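Local coordinates for beta-2-microglobulin (PDB 4M9O), which forms part of the class I major histocompatibility complex, which presents peptide antigens to the immune system, at residues Asp78-Cys82 / Lys92-Glu96. Residues are numbered along the deposited sequence.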
ATOM      1  N   ASP A  78     -12.995 -10.780  -4.917  1.00 34.72           N
ATOM      2  CA  ASP A  78     -11.585 -10.711  -4.547  1.00 34.72           C
ATOM      3  C   ASP A  78     -11.368  -9.670  -3.448  1.00 34.17           C
ATOM      4  O   ASP A  78     -12.081  -8.727  -3.388  1.00 35.11           O
ATOM      5  CB  ASP A  78     -10.704 -10.383  -5.736  1.00 34.83           C
ATOM      6  CG  ASP A  78     -10.512 -11.537  -6.686  1.00 37.46           C
ATOM      7  OD1 ASP A  78     -10.810 -12.670  -6.352  1.00 40.20           O
ATOM      8  OD2 ASP A  78      -9.997 -11.306  -7.771  1.00 40.51           O
ATOM      9  N   GLU A  79     -10.403  -9.868  -2.580  1.00 31.46           N
ATOM     10  CA  GLU A  79     -10.052  -8.895  -1.585  1.00 30.09           C
ATOM     11  C   GLU A  79      -8.574  -8.479  -1.724  1.00 28.00           C
ATOM     12  O   GLU A  79      -7.728  -9.299  -1.775  1.00 26.28           O
ATOM     13  CB  GLU A  79     -10.374  -9.429  -0.192  1.00 31.43           C
ATOM     14  CG  GLU A  79      -9.779  -8.645   0.920  1.00 37.62           C
ATOM     15  CD  GLU A  79      -9.916  -9.273   2.272  1.00 46.04           C
ATOM     16  OE1 GLU A  79     -10.952  -9.111   2.891  1.00 52.38           O
ATOM     17  OE2 GLU A  79      -8.973  -9.892   2.759  1.00 50.81           O
ATOM     18  N   TYR A  80      -8.315  -7.185  -1.807  1.00 26.21           N
ATOM     19  CA  TYR A  80      -6.970  -6.636  -1.885  1.00 25.15           C
ATOM     20  C   TYR A  80      -6.675  -5.768  -0.688  1.00 25.95           C
ATOM     21  O   TYR A  80      -7.427  -4.917  -0.358  1.00 25.75           O
ATOM     22  CB  TYR A  80      -6.743  -5.859  -3.161  1.00 24.51           C
ATOM     23  CG  TYR A  80      -6.839  -6.654  -4.412  1.00 23.50           C
ATOM     24  CD1 TYR A  80      -5.753  -7.249  -4.942  1.00 23.41           C
ATOM     25  CD2 TYR A  80      -8.028  -6.813  -5.057  1.00 23.66           C
ATOM     26  CE1 TYR A  80      -5.848  -7.984  -6.059  1.00 24.18           C
ATOM     27  CE2 TYR A  80      -8.121  -7.552  -6.151  1.00 20.45           C
ATOM     28  CZ  TYR A  80      -7.036  -8.122  -6.660  1.00 23.66           C
ATOM     29  OH  TYR A  80      -7.170  -8.878  -7.755  1.00 27.83           O
ATOM     30  N   THR A  81      -5.561  -6.038  -0.046  1.00 26.03           N
ATOM     31  CA  THR A  81      -5.110  -5.324   1.125  1.00 26.20           C
ATOM     32  C   THR A  81      -3.627  -4.966   1.120  1.00 25.51           C
ATOM     33  O   THR A  81      -2.802  -5.627   0.531  1.00 25.83           O
ATOM     34  CB  THR A  81      -5.405  -6.075   2.433  1.00 26.48           C
ATOM     35  OG1 THR A  81      -4.651  -7.244   2.441  1.00 31.24           O
ATOM     36  CG2 THR A  81      -6.795  -6.446   2.554  1.00 25.67           C
ATOM     37  N   CYS A  82      -3.324  -3.899   1.819  1.00 24.13           N
ATOM     38  CA  CYS A  82      -1.968  -3.443   2.022  1.00 23.40           C
ATOM     39  C   CYS A  82      -1.637  -3.665   3.460  1.00 21.86           C
ATOM     40  O   CYS A  82      -2.356  -3.283   4.299  1.00 22.07           O
ATOM     41  CB  CYS A  82      -1.803  -1.972   1.674  1.00 22.67           C
ATOM     42  SG  CYS A  82      -0.249  -1.265   1.973  1.00 30.42           S
ATOM     43  N   LYS A  92      -3.484  -3.624   8.614  1.00 26.00           N
ATOM     44  CA  LYS A  92      -3.973  -3.970   7.305  1.00 26.68           C
ATOM     45  C   LYS A  92      -4.971  -2.951   6.764  1.00 26.64           C
ATOM     46  O   LYS A  92      -5.837  -2.516   7.464  1.00 27.20           O
ATOM     47  CB  LYS A  92      -4.593  -5.350   7.336  1.00 27.67           C
ATOM     48  CG  LYS A  92      -3.732  -6.392   7.903  1.00 31.67           C
ATOM     49  CD  LYS A  92      -2.935  -7.008   6.847  1.00 39.78           C
ATOM     50  CE  LYS A  92      -2.827  -8.492   6.999  1.00 44.88           C
ATOM     51  NZ  LYS A  92      -1.465  -8.951   7.308  1.00 47.82           N
ATOM     52  N   PHE A  93      -4.799  -2.548   5.530  1.00 23.98           N
ATOM     53  CA  PHE A  93      -5.655  -1.547   4.928  1.00 23.85           C
ATOM     54  C   PHE A  93      -6.271  -2.079   3.643  1.00 23.58           C
ATOM     55  O   PHE A  93      -5.605  -2.419   2.735  1.00 24.46           O
ATOM     56  CB  PHE A  93      -4.886  -0.249   4.707  1.00 21.41           C
ATOM     57  CG  PHE A  93      -4.270   0.300   5.948  1.00 20.42           C
ATOM     58  CD1 PHE A  93      -4.868   1.314   6.636  1.00 23.58           C
ATOM     59  CD2 PHE A  93      -3.130  -0.227   6.464  1.00 20.92           C
ATOM     60  CE1 PHE A  93      -4.329   1.801   7.756  1.00 19.05           C
ATOM     61  CE2 PHE A  93      -2.601   0.274   7.584  1.00 21.57           C
ATOM     62  CZ  PHE A  93      -3.216   1.284   8.235  1.00 22.94           C
ATOM     63  N   SER A  94      -7.577  -2.165   3.626  1.00 24.43           N
ATOM     64  CA  SER A  94      -8.313  -2.697   2.494  1.00 27.44           C
ATOM     65  C   SER A  94      -8.552  -1.719   1.348  1.00 26.25           C
ATOM     66  O   SER A  94      -8.798  -0.608   1.575  1.00 26.04           O
ATOM     67  CB  SER A  94      -9.644  -3.267   2.960  1.00 27.69           C
ATOM     68  OG  SER A  94      -9.480  -4.366   3.804  1.00 34.70           O
ATOM     69  N   TRP A  95      -8.481  -2.172   0.124  1.00 26.94           N
ATOM     70  CA  TRP A  95      -8.893  -1.379  -1.008  1.00 27.99           C
ATOM     71  C   TRP A  95     -10.409  -1.520  -1.091  1.00 30.25           C
ATOM     72  O   TRP A  95     -10.910  -2.582  -1.226  1.00 29.18           O
ATOM     73  CB  TRP A  95      -8.241  -1.838  -2.294  1.00 26.15           C
ATOM     74  CG  TRP A  95      -8.666  -1.079  -3.512  1.00 22.87           C
ATOM     75  CD1 TRP A  95      -8.605   0.239  -3.694  1.00 18.62           C
ATOM     76  CD2 TRP A  95      -9.203  -1.614  -4.702  1.00 18.89           C
ATOM     77  NE1 TRP A  95      -9.058   0.571  -4.898  1.00 15.08           N
ATOM     78  CE2 TRP A  95      -9.444  -0.551  -5.552  1.00 18.63           C
ATOM     79  CE3 TRP A  95      -9.515  -2.901  -5.135  1.00 18.23           C
ATOM     80  CZ2 TRP A  95      -9.978  -0.723  -6.807  1.00 18.37           C
ATOM     81  CZ3 TRP A  95     -10.031  -3.056  -6.371  1.00 20.50           C
ATOM     82  CH2 TRP A  95     -10.255  -1.975  -7.197  1.00 19.71           C
ATOM     83  N   GLU A  96     -11.079  -0.393  -1.000  1.00 33.64           N
ATOM     84  CA  GLU A  96     -12.511  -0.289  -0.904  1.00 39.66           C
ATOM     85  C   GLU A  96     -13.048   0.599  -2.013  1.00 41.16           C
ATOM     86  O   GLU A  96     -13.293   1.743  -1.783  1.00 41.96           O
ATOM     87  CB  GLU A  96     -12.885   0.361   0.432  1.00 40.24           C
ATOM     88  CG  GLU A  96     -12.722  -0.500   1.670  1.00 47.84           C
ATOM     89  CD  GLU A  96     -12.964   0.230   3.005  1.00 57.58           C
ATOM     90  OE1 GLU A  96     -13.246   1.437   3.012  1.00 61.15           O
ATOM     91  OE2 GLU A  96     -12.873  -0.414   4.070  1.00 60.30           O
TER
HETATM   92  O   HOH W   1     -10.416  -5.065  -1.992  1.00 26.17           O
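Tyr80 and Cys82 bury the most surface here, 60 Å² each, on the strand that pairs with 89-94 in an antiparallel hairpin at the edge of one sheet of the immunoglobulin C1 sandwich. Cys82 is the hydrogen-bonded partner of Phe93: Cys82 N donates to Phe93 O (2.9 Å) and Phe93 N to Cys82 O (2.8 Å). The small Cys82 side chain turns into the sandwich, where the disulfide to Cys27 ties the two sheets together, while Phe93, on the same face, packs on Val9 and Val11 of strand 8-13. Tyr80 O accepts from Trp95 N (3.0 Å), but the strands then part, and a water bridges Tyr80 N and Trp95 O. Large apolar rings suit this inward place: Tyr80 CD2 lies 4.2 Å from Trp95 CE3, and both rings meet Phe72 of the opposite sheet. On the other face, Thr81 CG2 lies 3.6 Å from Ser94 OG, small side chains fitting a close non-hydrogen-bonded pair. Direct bonds and one water thus satisfy facing backbone groups of Tyr80, Cys82, Phe93 and Trp95, while aromatic and sulfur groups supply the apolar side.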